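PDB 6BJA: acetyl-CoA acetyltransferase A from Ascaris suum, which probably catalyses the reversible thiolase reaction that joins two acetyl-CoA into acetoacetyl-CoA and free coenzyme A. Local coordinates for residues 10-16 with 276-282; 199-203 with 366-370; 299-304 with 333-337. All coordinates share one frame. Numbering follows the deposited sequence.

In the fold
In the five-layered αβαβα fold of the thiolases, contacts form within a sheet and on both its faces. Interaction 1 joins the sheets of the N- and C-terminal halves. Interaction 2 lies beside it, centres about 14 Å apart: Ala-16 O is 2.8 Å from His-370 NE2, a probable hydrogen bond, and Ile-279 CD1 packs 3.6 Å from Val-369 CG1. Interaction 3 is separate, its nearest atoms about 13 Å from interaction 1 and about 10 Å from interaction 2, on the other face of the C-terminal strands. It comes closest to chemistry: the Pro-299 side chain is about 4 Å from that of Cys-383, a predicted catalytic residue, and about 12 Å from bound coenzyme A.

Interaction 1: residues 10-16 with 276-282; sequences DVYILSA and LKPIAKV
Strands 11-16 and 280-282 run antiparallel, their short axes 4.5 Å apart at closest approach and 142° between directions, joining the sheets of the two halves of the αβαβα thiolase fold. Tyr-12 and Lys-281 form a non-hydrogen-bonded pair (CA-CA 4.3 Å), and Ile-13 faces Ala-280 in a hydrogen-bonded one (5.0 Å). Ile-13 N donates to Ala-280 O at 2.8 Å, and Val-282 N to Val-11 O at 2.8 Å. A classic beta bulge follows: Ile-279, helical in phi/psi (-91/-22), and extended Ala-280 both face Ile-13, whose O accepts from Ile-279 N at 3.0 Å and weakly from Ala-280 N at 3.4 Å. On one face Ile-13 (m, t) sets CD1 3.9 Å from Val-282 CG2. On the other, Tyr-12 (chi1 m) places CD2 3.6 Å from Pro-278 CG and takes an off-centre CH-pi contact from Lys-281 CG, 4.3 Å from the ring centroid. Lys-281, all-trans, extends along the strand pair to a salt bridge, NZ to Asp-10 OD2 at 3.1 Å.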
ATOM      1  N   ASP A  10      16.254 -19.060 -45.281  1.00 29.13           N
ATOM      2  CA  ASP A  10      15.342 -19.973 -44.627  1.00 29.39           C
ATOM      3  C   ASP A  10      15.585 -19.890 -43.129  1.00 26.13           C
ATOM      4  O   ASP A  10      16.664 -19.498 -42.701  1.00 26.11           O
ATOM      5  CB  ASP A  10      15.556 -21.401 -45.114  1.00 27.62           C
ATOM      6  CG  ASP A  10      15.137 -21.600 -46.548  1.00 36.02           C
ATOM      7  OD1 ASP A  10      14.525 -20.681 -47.129  1.00 37.75           O
ATOM      8  OD2 ASP A  10      15.417 -22.686 -47.089  1.00 42.55           O
ATOM      9  N   VAL A  11      14.584 -20.281 -42.347  1.00 22.48           N
ATOM     10  CA  VAL A  11      14.637 -20.177 -40.895  1.00 19.76           C
ATOM     11  C   VAL A  11      14.604 -21.549 -40.239  1.00 20.17           C
ATOM     12  O   VAL A  11      13.645 -22.298 -40.390  1.00 20.60           O
ATOM     13  CB  VAL A  11      13.454 -19.342 -40.376  1.00 20.77           C
ATOM     14  CG1 VAL A  11      13.465 -19.233 -38.865  1.00 21.79           C
ATOM     15  CG2 VAL A  11      13.480 -17.950 -40.992  1.00 25.09           C
ATOM     16  N   TYR A  12      15.670 -21.874 -39.514  1.00 19.99           N
ATOM     17  CA  TYR A  12      15.744 -23.154 -38.810  1.00 20.34           C
ATOM     18  C   TYR A  12      15.709 -22.978 -37.309  1.00 19.09           C
ATOM     19  O   TYR A  12      16.174 -21.971 -36.782  1.00 18.65           O
ATOM     20  CB  TYR A  12      17.014 -23.900 -39.203  1.00 20.33           C
ATOM     21  CG  TYR A  12      16.992 -24.355 -40.635  1.00 22.63           C
ATOM     22  CD1 TYR A  12      17.485 -23.536 -41.640  1.00 24.91           C
ATOM     23  CD2 TYR A  12      16.473 -25.593 -40.985  1.00 24.28           C
ATOM     24  CE1 TYR A  12      17.469 -23.944 -42.963  1.00 28.69           C
ATOM     25  CE2 TYR A  12      16.441 -26.006 -42.301  1.00 26.67           C
ATOM     26  CZ  TYR A  12      16.946 -25.174 -43.285  1.00 30.05           C
ATOM     27  OH  TYR A  12      16.917 -25.582 -44.594  1.00 35.96           O
ATOM     28  N   ILE A  13      15.132 -23.969 -36.633  1.00 19.59           N
ATOM     29  CA  ILE A  13      15.175 -24.071 -35.183  1.00 18.37           C
ATOM     30  C   ILE A  13      16.345 -24.975 -34.817  1.00 18.36           C
ATOM     31  O   ILE A  13      16.351 -26.134 -35.210  1.00 19.98           O
ATOM     32  CB  ILE A  13      13.857 -24.655 -34.639  1.00 16.33           C
ATOM     33  CG1 ILE A  13      12.703 -23.694 -34.939  1.00 18.84           C
ATOM     34  CG2 ILE A  13      13.946 -24.911 -33.147  1.00 18.47           C
ATOM     35  CD1 ILE A  13      11.323 -24.243 -34.686  1.00 18.44           C
ATOM     36  N   LEU A  14      17.318 -24.452 -34.085  1.00 16.19           N
ATOM     37  CA  LEU A  14      18.476 -25.251 -33.666  1.00 17.38           C
ATOM     38  C   LEU A  14      18.236 -25.936 -32.338  1.00 20.56           C
ATOM     39  O   LEU A  14      18.776 -27.019 -32.095  1.00 19.99           O
ATOM     40  CB  LEU A  14      19.716 -24.390 -33.557  1.00 19.62           C
ATOM     41  CG  LEU A  14      20.165 -23.675 -34.830  1.00 21.20           C
ATOM     42  CD1 LEU A  14      21.503 -22.991 -34.590  1.00 21.87           C
ATOM     43  CD2 LEU A  14      20.259 -24.646 -36.006  1.00 23.06           C
ATOM     44  N   SER A  15      17.430 -25.311 -31.484  1.00 16.76           N
ATOM     45  CA  SER A  15      17.157 -25.815 -30.156  1.00 18.19           C
ATOM     46  C   SER A  15      15.836 -25.264 -29.671  1.00 17.96           C
ATOM     47  O   SER A  15      15.394 -24.209 -30.135  1.00 19.15           O
ATOM     48  CB  SER A  15      18.270 -25.444 -29.180  1.00 20.79           C
ATOM     49  OG  SER A  15      18.387 -24.038 -29.058  1.00 20.63           O
ATOM     50  N   ALA A  16      15.247 -25.982 -28.718  1.00 17.12           N
ATOM     51  CA  ALA A  16      13.899 -25.682 -28.210  1.00 16.02           C
ATOM     52  C   ALA A  16      13.767 -26.343 -26.838  1.00 15.70           C
ATOM     53  O   ALA A  16      13.750 -27.567 -26.733  1.00 17.71           O
ATOM     54  CB  ALA A  16      12.853 -26.191 -29.157  1.00 18.93           C
ATOM     55  N   LEU A 276      25.631 -27.688 -39.377  1.00 30.82           N
ATOM     56  CA  LEU A 276      24.692 -27.936 -38.292  1.00 29.37           C
ATOM     57  C   LEU A 276      23.588 -28.909 -38.663  1.00 28.94           C
ATOM     58  O   LEU A 276      23.288 -29.124 -39.838  1.00 31.60           O
ATOM     59  CB  LEU A 276      24.056 -26.620 -37.834  1.00 29.78           C
ATOM     60  CG  LEU A 276      25.024 -25.516 -37.443  1.00 27.26           C
ATOM     61  CD1 LEU A 276      24.269 -24.281 -36.982  1.00 32.10           C
ATOM     62  CD2 LEU A 276      25.999 -25.993 -36.356  1.00 34.56           C
ATOM     63  N   LYS A 277      22.984 -29.480 -37.621  1.00 30.37           N
ATOM     64  CA  LYS A 277      21.859 -30.386 -37.724  1.00 31.31           C
ATOM     65  C   LYS A 277      20.652 -29.782 -37.028  1.00 30.03           C
ATOM     66  O   LYS A 277      20.303 -30.180 -35.919  1.00 30.12           O
ATOM     67  CB  LYS A 277      22.187 -31.738 -37.086  1.00 31.10           C
ATOM     68  CG  LYS A 277      23.085 -32.638 -37.936  1.00 37.65           C
ATOM     69  CD  LYS A 277      23.128 -34.083 -37.390  1.00 44.23           C
ATOM     70  CE  LYS A 277      21.724 -34.616 -37.058  1.00 44.26           C
ATOM     71  NZ  LYS A 277      21.656 -36.095 -36.933  1.00 51.70           N
ATOM     72  N   PRO A 278      20.011 -28.805 -37.672  1.00 23.86           N
ATOM     73  CA  PRO A 278      18.832 -28.211 -37.038  1.00 23.52           C
ATOM     74  C   PRO A 278      17.745 -29.239 -36.757  1.00 26.35           C
ATOM     75  O   PRO A 278      17.637 -30.239 -37.477  1.00 25.59           O
ATOM     76  CB  PRO A 278      18.354 -27.195 -38.072  1.00 23.84           C
ATOM     77  CG  PRO A 278      18.949 -27.631 -39.363  1.00 27.24           C
ATOM     78  CD  PRO A 278      20.256 -28.262 -39.016  1.00 25.06           C
ATOM     79  N   ILE A 279      16.928 -29.001 -35.736  1.00 20.52           N
ATOM     80  CA  ILE A 279      15.893 -29.965 -35.400  1.00 18.44           C
ATOM     81  C   ILE A 279      14.571 -29.699 -36.115  1.00 22.56           C
ATOM     82  O   ILE A 279      13.785 -30.621 -36.314  1.00 21.68           O
ATOM     83  CB  ILE A 279      15.685 -30.048 -33.876  1.00 22.54           C
ATOM     84  CG1 ILE A 279      15.208 -28.722 -33.277  1.00 21.93           C
ATOM     85  CG2 ILE A 279      16.995 -30.522 -33.234  1.00 25.47           C
ATOM     86  CD1 ILE A 279      14.950 -28.815 -31.771  1.00 23.43           C
ATOM     87  N   ALA A 280      14.343 -28.467 -36.559  1.00 19.60           N
ATOM     88  CA  ALA A 280      13.127 -28.171 -37.292  1.00 21.19           C
ATOM     89  C   ALA A 280      13.336 -26.953 -38.181  1.00 19.65           C
ATOM     90  O   ALA A 280      14.317 -26.226 -38.054  1.00 20.38           O
ATOM     91  CB  ALA A 280      11.978 -27.943 -36.330  1.00 20.14           C
ATOM     92  N   LYS A 281      12.389 -26.747 -39.087  1.00 21.48           N
ATOM     93  CA  LYS A 281      12.393 -25.620 -40.001  1.00 22.11           C
ATOM     94  C   LYS A 281      11.090 -24.848 -39.827  1.00 22.98           C
ATOM     95  O   LYS A 281      10.030 -25.451 -39.716  1.00 22.10           O
ATOM     96  CB  LYS A 281      12.543 -26.128 -41.440  1.00 23.31           C
ATOM     97  CG  LYS A 281      12.739 -25.055 -42.465  1.00 26.23           C
ATOM     98  CD  LYS A 281      13.022 -25.649 -43.829  1.00 30.33           C
ATOM     99  CE  LYS A 281      13.422 -24.566 -44.823  1.00 34.57           C
ATOM    100  NZ  LYS A 281      13.824 -25.121 -46.148  1.00 44.65           N
ATOM    101  N   VAL A 282      11.156 -23.525 -39.772  1.00 20.69           N
ATOM    102  CA  VAL A 282       9.942 -22.721 -39.733  1.00 20.52           C
ATOM    103  C   VAL A 282       9.506 -22.444 -41.171  1.00 23.09           C
ATOM    104  O   VAL A 282      10.226 -21.792 -41.915  1.00 23.05           O
ATOM    105  CB  VAL A 282      10.139 -21.399 -38.983  1.00 20.45           C
ATOM    106  CG1 VAL A 282       8.861 -20.557 -39.065  1.00 21.98           C
ATOM    107  CG2 VAL A 282      10.524 -21.648 -37.541  1.00 21.93           C
TER
HETATM  108  O   HOH W   1      12.182 -21.151 -43.671  1.00 28.10           O
HETATM  109  O   HOH W   2      15.411 -27.966 -45.212  1.00 44.76           O
HETATM  110  O   HOH W   3      20.422 -28.102 -33.964  1.00 32.08           O

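Interaction 2: residues 199-203 with 366-370; sequences AFNKE and VTLVH
His-370, in the m rotamer, lays one face of its imidazole ring over Lys-202 O and Glu-203 N, with its CD2 3.5 Å from Glu-203 CB. An irregular segment is here clipped to a helix through side chains, with no backbone pairing between the two. Residues 200-203 turn, with Glu-203 N bonded to Phe-200 O at 3.2 Å; residues 366-370 are helical, with His-370 N to Val-366 O also at 3.2 Å. The closest CA pair is Glu-203 and His-370, 6.8 Å. Glu-203 is p, t, so that OE1 accepts from Thr-367 OG1 at 2.8 Å, while a water joins Glu-203 OE2 (2.6 Å) to Thr-367 O (2.8 Å). Lys-202, m, t, m, t, sends NZ to His-370 O at 2.8 Å, and a second water lies between that NZ (2.9 Å) and His-370 ND1 (2.8 Å). Val-366 CG1 meets Glu-203 CB at 3.7 Å. Glu-203 also forms a salt bridge with Arg-18, and His-370 NE2 bonds Ala-16 O. The N-terminal-half loop after helix 177-197 thus meets helix 357-371 of the C-terminal half, which in the αβαβα fold packs against strands of both halves, 11-23, 319-322 and 388-396.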
ATOM      1  N   ALA A 199       8.010 -38.507 -21.841  1.00 16.48           N
ATOM      2  CA  ALA A 199       7.863 -37.865 -23.134  1.00 15.47           C
ATOM      3  C   ALA A 199       8.346 -36.424 -23.191  1.00 16.89           C
ATOM      4  O   ALA A 199       8.555 -35.901 -24.279  1.00 18.62           O
ATOM      5  CB  ALA A 199       6.412 -37.928 -23.552  1.00 18.52           C
ATOM      6  N   PHE A 200       8.542 -35.809 -22.030  1.00 15.81           N
ATOM      7  CA  PHE A 200       9.015 -34.434 -21.971  1.00 16.30           C
ATOM      8  C   PHE A 200      10.519 -34.393 -21.724  1.00 16.14           C
ATOM      9  O   PHE A 200      11.086 -33.314 -21.516  1.00 15.85           O
ATOM     10  CB  PHE A 200       8.286 -33.627 -20.868  1.00 16.38           C
ATOM     11  CG  PHE A 200       6.843 -33.308 -21.173  1.00 15.63           C
ATOM     12  CD1 PHE A 200       6.515 -32.555 -22.273  1.00 16.58           C
ATOM     13  CD2 PHE A 200       5.836 -33.755 -20.342  1.00 17.83           C
ATOM     14  CE1 PHE A 200       5.194 -32.233 -22.539  1.00 16.23           C
ATOM     15  CE2 PHE A 200       4.511 -33.420 -20.606  1.00 18.51           C
ATOM     16  CZ  PHE A 200       4.216 -32.669 -21.709  1.00 15.57           C
ATOM     17  N   ASN A 201      11.191 -35.542 -21.769  1.00 15.81           N
ATOM     18  CA  ASN A 201      12.606 -35.566 -21.400  1.00 14.10           C
ATOM     19  C   ASN A 201      13.541 -34.931 -22.403  1.00 15.74           C
ATOM     20  O   ASN A 201      14.677 -34.599 -22.036  1.00 18.60           O
ATOM     21  CB  ASN A 201      13.054 -36.997 -21.144  1.00 16.19           C
ATOM     22  CG  ASN A 201      12.500 -37.554 -19.849  1.00 17.39           C
ATOM     23  OD1 ASN A 201      11.827 -36.852 -19.089  1.00 18.60           O
ATOM     24  ND2 ASN A 201      12.773 -38.817 -19.593  1.00 17.83           N
ATOM     25  N   LYS A 202      13.109 -34.710 -23.644  1.00 16.82           N
ATOM     26  CA  LYS A 202      13.972 -34.010 -24.613  1.00 15.69           C
ATOM     27  C   LYS A 202      13.952 -32.507 -24.443  1.00 17.12           C
ATOM     28  O   LYS A 202      14.882 -31.831 -24.877  1.00 20.21           O
ATOM     29  CB  LYS A 202      13.567 -34.312 -26.056  1.00 18.26           C
ATOM     30  CG  LYS A 202      13.700 -35.801 -26.412  1.00 18.42           C
ATOM     31  CD  LYS A 202      13.381 -36.070 -27.877  1.00 19.79           C
ATOM     32  CE  LYS A 202      11.911 -35.853 -28.181  1.00 20.11           C
ATOM     33  NZ  LYS A 202      11.592 -36.194 -29.622  1.00 24.15           N
ATOM     34  N   GLU A 203      12.877 -31.985 -23.860  1.00 16.34           N
ATOM     35  CA  GLU A 203      12.634 -30.544 -23.860  1.00 17.38           C
ATOM     36  C   GLU A 203      12.779 -29.841 -22.526  1.00 17.47           C
ATOM     37  O   GLU A 203      13.026 -28.636 -22.501  1.00 16.53           O
ATOM     38  CB  GLU A 203      11.219 -30.271 -24.396  1.00 17.38           C
ATOM     39  CG  GLU A 203      10.059 -30.568 -23.444  1.00 16.58           C
ATOM     40  CD  GLU A 203       8.741 -30.626 -24.192  1.00 17.90           C
ATOM     41  OE1 GLU A 203       7.793 -29.837 -23.875  1.00 17.43           O
ATOM     42  OE2 GLU A 203       8.644 -31.488 -25.106  1.00 16.69           O
ATOM     43  N   VAL A 366       7.926 -25.397 -28.411  1.00 14.60           N
ATOM     44  CA  VAL A 366       8.868 -26.375 -27.876  1.00 16.39           C
ATOM     45  C   VAL A 366       8.222 -27.759 -27.786  1.00 15.63           C
ATOM     46  O   VAL A 366       8.786 -28.738 -28.266  1.00 16.81           O
ATOM     47  CB  VAL A 366       9.405 -25.933 -26.489  1.00 14.73           C
ATOM     48  CG1 VAL A 366      10.195 -27.064 -25.836  1.00 15.13           C
ATOM     49  CG2 VAL A 366      10.258 -24.685 -26.633  1.00 16.68           C
ATOM     50  N   THR A 367       7.034 -27.854 -27.198  1.00 15.00           N
ATOM     51  CA  THR A 367       6.356 -29.133 -27.069  1.00 15.32           C
ATOM     52  C   THR A 367       6.028 -29.734 -28.432  1.00 16.67           C
ATOM     53  O   THR A 367       6.215 -30.959 -28.646  1.00 17.31           O
ATOM     54  CB  THR A 367       5.111 -28.961 -26.220  1.00 16.61           C
ATOM     55  OG1 THR A 367       5.535 -28.560 -24.907  1.00 16.80           O
ATOM     56  CG2 THR A 367       4.308 -30.249 -26.118  1.00 17.06           C
ATOM     57  N   LEU A 368       5.580 -28.907 -29.369  1.00 16.13           N
ATOM     58  CA  LEU A 368       5.297 -29.388 -30.717  1.00 17.76           C
ATOM     59  C   LEU A 368       6.548 -29.967 -31.383  1.00 17.71           C
ATOM     60  O   LEU A 368       6.501 -31.061 -31.961  1.00 17.89           O
ATOM     61  CB  LEU A 368       4.721 -28.259 -31.580  1.00 17.13           C
ATOM     62  CG  LEU A 368       4.425 -28.633 -33.028  1.00 17.52           C
ATOM     63  CD1 LEU A 368       3.283 -29.645 -33.093  1.00 19.05           C
ATOM     64  CD2 LEU A 368       4.105 -27.401 -33.845  1.00 19.64           C
ATOM     65  N   VAL A 369       7.643 -29.211 -31.343  1.00 17.14           N
ATOM     66  CA  VAL A 369       8.869 -29.611 -32.008  1.00 17.27           C
ATOM     67  C   VAL A 369       9.268 -30.997 -31.520  1.00 18.24           C
ATOM     68  O   VAL A 369       9.606 -31.876 -32.315  1.00 18.28           O
ATOM     69  CB  VAL A 369       9.998 -28.580 -31.754  1.00 16.62           C
ATOM     70  CG1 VAL A 369      11.384 -29.178 -32.067  1.00 18.98           C
ATOM     71  CG2 VAL A 369       9.751 -27.329 -32.582  1.00 19.65           C
ATOM     72  N   HIS A 370       9.195 -31.225 -30.218  1.00 15.86           N
ATOM     73  CA  HIS A 370       9.734 -32.464 -29.679  1.00 18.16           C
ATOM     74  C   HIS A 370       8.751 -33.642 -29.722  1.00 18.27           C
ATOM     75  O   HIS A 370       9.139 -34.778 -29.505  1.00 19.84           O
ATOM     76  CB  HIS A 370      10.235 -32.214 -28.270  1.00 18.55           C
ATOM     77  CG  HIS A 370      11.507 -31.448 -28.264  1.00 17.68           C
ATOM     78  ND1 HIS A 370      12.662 -31.938 -28.840  1.00 17.73           N
ATOM     79  CD2 HIS A 370      11.801 -30.201 -27.819  1.00 17.13           C
ATOM     80  CE1 HIS A 370      13.616 -31.032 -28.727  1.00 21.03           C
ATOM     81  NE2 HIS A 370      13.120 -29.975 -28.104  1.00 18.59           N
TER
HETATM   82  O   HOH W   4      12.983 -33.895 -30.810  1.00 20.67           O
HETATM   83  O   HOH W   5       6.775 -32.667 -26.560  1.00 18.30           O

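Interaction 3: residues 299-304 with 333-337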
ATOM      1  N   PRO A 299      -7.790 -18.537 -33.217  1.00 16.48           N
ATOM      2  CA  PRO A 299      -6.753 -19.460 -33.695  1.00 17.51           C
ATOM      3  C   PRO A 299      -7.115 -20.214 -34.972  1.00 16.50           C
ATOM      4  O   PRO A 299      -6.261 -20.346 -35.839  1.00 18.53           O
ATOM      5  CB  PRO A 299      -6.568 -20.419 -32.516  1.00 18.00           C
ATOM      6  CG  PRO A 299      -6.862 -19.578 -31.333  1.00 16.47           C
ATOM      7  CD  PRO A 299      -8.061 -18.724 -31.785  1.00 17.35           C
ATOM      8  N   ALA A 300      -8.353 -20.678 -35.113  1.00 17.47           N
ATOM      9  CA  ALA A 300      -8.707 -21.403 -36.315  1.00 19.42           C
ATOM     10  C   ALA A 300      -8.646 -20.472 -37.520  1.00 19.44           C
ATOM     11  O   ALA A 300      -8.314 -20.910 -38.619  1.00 21.93           O
ATOM     12  CB  ALA A 300     -10.103 -22.022 -36.196  1.00 20.53           C
ATOM     13  N   LEU A 301      -8.935 -19.188 -37.312  1.00 19.14           N
ATOM     14  CA  LEU A 301      -8.845 -18.216 -38.398  1.00 19.88           C
ATOM     15  C   LEU A 301      -7.399 -18.043 -38.848  1.00 21.95           C
ATOM     16  O   LEU A 301      -7.105 -18.018 -40.043  1.00 22.23           O
ATOM     17  CB  LEU A 301      -9.442 -16.874 -37.968  1.00 20.85           C
ATOM     18  CG  LEU A 301      -9.736 -15.887 -39.086  1.00 35.35           C
ATOM     19  CD1 LEU A 301     -10.767 -16.460 -40.068  1.00 39.48           C
ATOM     20  CD2 LEU A 301     -10.246 -14.585 -38.466  1.00 32.22           C
ATOM     21  N   ALA A 302      -6.483 -17.983 -37.889  1.00 20.01           N
ATOM     22  CA  ALA A 302      -5.078 -17.864 -38.231  1.00 19.77           C
ATOM     23  C   ALA A 302      -4.605 -19.102 -38.984  1.00 20.52           C
ATOM     24  O   ALA A 302      -3.843 -19.003 -39.943  1.00 21.15           O
ATOM     25  CB  ALA A 302      -4.251 -17.647 -36.980  1.00 19.21           C
ATOM     26  N   VAL A 303      -5.056 -20.275 -38.547  1.00 18.56           N
ATOM     27  CA  VAL A 303      -4.651 -21.526 -39.186  1.00 18.36           C
ATOM     28  C   VAL A 303      -5.204 -21.631 -40.615  1.00 20.76           C
ATOM     29  O   VAL A 303      -4.504 -22.090 -41.511  1.00 22.42           O
ATOM     30  CB  VAL A 303      -5.102 -22.734 -38.348  1.00 18.58           C
ATOM     31  CG1 VAL A 303      -4.996 -24.047 -39.149  1.00 20.35           C
ATOM     32  CG2 VAL A 303      -4.292 -22.796 -37.078  1.00 20.19           C
ATOM     33  N   LYS A 304      -6.438 -21.187 -40.837  1.00 24.57           N
ATOM     34  CA  LYS A 304      -6.995 -21.222 -42.191  1.00 23.82           C
ATOM     35  C   LYS A 304      -6.104 -20.418 -43.143  1.00 24.09           C
ATOM     36  O   LYS A 304      -5.781 -20.875 -44.236  1.00 27.87           O
ATOM     37  CB  LYS A 304      -8.435 -20.698 -42.196  1.00 25.71           C
ATOM     38  CG  LYS A 304      -9.393 -21.691 -41.593  1.00 31.49           C
ATOM     39  CD  LYS A 304     -10.808 -21.141 -41.483  1.00 32.61           C
ATOM     40  CE  LYS A 304     -11.673 -22.100 -40.714  1.00 40.35           C
ATOM     41  NZ  LYS A 304     -11.618 -23.452 -41.337  1.00 44.82           N
ATOM     42  N   PHE A 333     -11.365 -25.140 -31.498  1.00 16.05           N
ATOM     43  CA  PHE A 333     -10.365 -25.282 -32.536  1.00 17.85           C
ATOM     44  C   PHE A 333     -10.566 -26.589 -33.299  1.00 18.66           C
ATOM     45  O   PHE A 333     -10.582 -26.608 -34.530  1.00 17.37           O
ATOM     46  CB  PHE A 333      -8.977 -25.209 -31.862  1.00 18.39           C
ATOM     47  CG  PHE A 333      -7.796 -25.244 -32.793  1.00 17.49           C
ATOM     48  CD1 PHE A 333      -7.393 -24.089 -33.472  1.00 18.15           C
ATOM     49  CD2 PHE A 333      -7.012 -26.394 -32.903  1.00 16.78           C
ATOM     50  CE1 PHE A 333      -6.250 -24.102 -34.278  1.00 17.87           C
ATOM     51  CE2 PHE A 333      -5.878 -26.410 -33.716  1.00 18.97           C
ATOM     52  CZ  PHE A 333      -5.501 -25.267 -34.403  1.00 18.46           C
ATOM     53  N   ILE A 334     -10.684 -27.680 -32.538  1.00 16.85           N
ATOM     54  CA  ILE A 334     -10.867 -29.017 -33.095  1.00 16.08           C
ATOM     55  C   ILE A 334     -12.151 -29.080 -33.926  1.00 18.70           C
ATOM     56  O   ILE A 334     -12.155 -29.637 -35.030  1.00 19.44           O
ATOM     57  CB  ILE A 334     -10.879 -30.046 -31.962  1.00 16.72           C
ATOM     58  CG1 ILE A 334      -9.492 -30.170 -31.347  1.00 17.56           C
ATOM     59  CG2 ILE A 334     -11.312 -31.420 -32.468  1.00 18.48           C
ATOM     60  CD1 ILE A 334      -9.470 -30.909 -30.056  1.00 17.89           C
ATOM     61  N   LYS A 335     -13.222 -28.498 -33.406  1.00 18.72           N
ATOM     62  CA  LYS A 335     -14.501 -28.536 -34.105  1.00 21.74           C
ATOM     63  C   LYS A 335     -14.478 -27.714 -35.383  1.00 21.59           C
ATOM     64  O   LYS A 335     -14.948 -28.149 -36.440  1.00 24.59           O
ATOM     65  CB  LYS A 335     -15.624 -28.041 -33.184  1.00 20.43           C
ATOM     66  CG  LYS A 335     -17.028 -28.265 -33.749  1.00 23.05           C
ATOM     67  CD  LYS A 335     -17.265 -29.762 -33.841  1.00 32.55           C
ATOM     68  CE  LYS A 335     -18.584 -30.147 -34.453  1.00 40.25           C
ATOM     69  NZ  LYS A 335     -18.548 -31.642 -34.582  1.00 30.74           N
ATOM     70  N   GLU A 336     -13.938 -26.508 -35.298  1.00 19.24           N
ATOM     71  CA  GLU A 336     -13.939 -25.614 -36.443  1.00 18.74           C
ATOM     72  C   GLU A 336     -13.098 -26.153 -37.597  1.00 21.12           C
ATOM     73  O   GLU A 336     -13.491 -26.048 -38.761  1.00 24.49           O
ATOM     74  CB  GLU A 336     -13.441 -24.240 -36.014  1.00 21.95           C
ATOM     75  CG  GLU A 336     -13.547 -23.214 -37.094  1.00 23.76           C
ATOM     76  CD  GLU A 336     -14.975 -22.854 -37.440  1.00 29.72           C
ATOM     77  OE1 GLU A 336     -15.864 -22.992 -36.576  1.00 28.14           O
ATOM     78  OE2 GLU A 336     -15.192 -22.405 -38.579  1.00 32.59           O
ATOM     79  N   LEU A 337     -11.947 -26.740 -37.279  1.00 20.46           N
ATOM     80  CA  LEU A 337     -11.037 -27.258 -38.292  1.00 20.07           C
ATOM     81  C   LEU A 337     -11.280 -28.727 -38.630  1.00 19.45           C
ATOM     82  O   LEU A 337     -10.580 -29.284 -39.477  1.00 23.13           O
ATOM     83  CB  LEU A 337      -9.596 -27.097 -37.819  1.00 21.04           C
ATOM     84  CG  LEU A 337      -9.201 -25.629 -37.700  1.00 22.99           C
ATOM     85  CD1 LEU A 337      -7.857 -25.516 -37.026  1.00 19.36           C
ATOM     86  CD2 LEU A 337      -9.159 -24.938 -39.054  1.00 24.91           C
TER
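Helices laid on one face of a sheet often pack on each other as well as on the strands, and this pair is a clear case from the C-terminal half of the αβαβα thiolase fold. Helix 298-310 belongs to the beta-alpha-beta crossover between strands 280-289 and 319-322, and helix 327-337 follows strand 319-322. Their short axes approach to 9.8 Å at a crossing angle of -42°. The small Ala-300 permits the closest backbone approach, its CA 5.7 Å from that of Phe-333.

Phe-333, chi1 t and chi2 80°, turns its ring toward the first helix. The ring edge meets Val-303, CE1 to CG2 at 3.7 Å, and CD1 lies 3.9 Å from Pro-299 CB. Val-303, also t, directs both methyls into the seam: CG2 to Phe-333, and CG1 to Leu-337 CD1 at 3.9 Å. One turn beyond Phe-333, Leu-337 (m, t) brings its CG to 4.0 Å from Ala-300 CB, so that this methyl is bordered by Leu-337 and by Glu-336 CG at 3.8 Å. Beneath them, Phe-333 and Val-303 both touch Ala-381 of strand 377-384, while Pro-299 rests on Cys-383, one of the two predicted proton acceptors.

The outer rim is polar but makes no hydrogen bond between residues 299-304 and 333-337. Glu-336 (t, p) has its OE1 bonded to Tyr-173 OH, and its OE2 stays 4.1 Å from Lys-304 CE. Lys-304 is extended through m, t, t and then turns at chi4 (m), which brings its NZ to 3.7 Å from Leu-337 CD2.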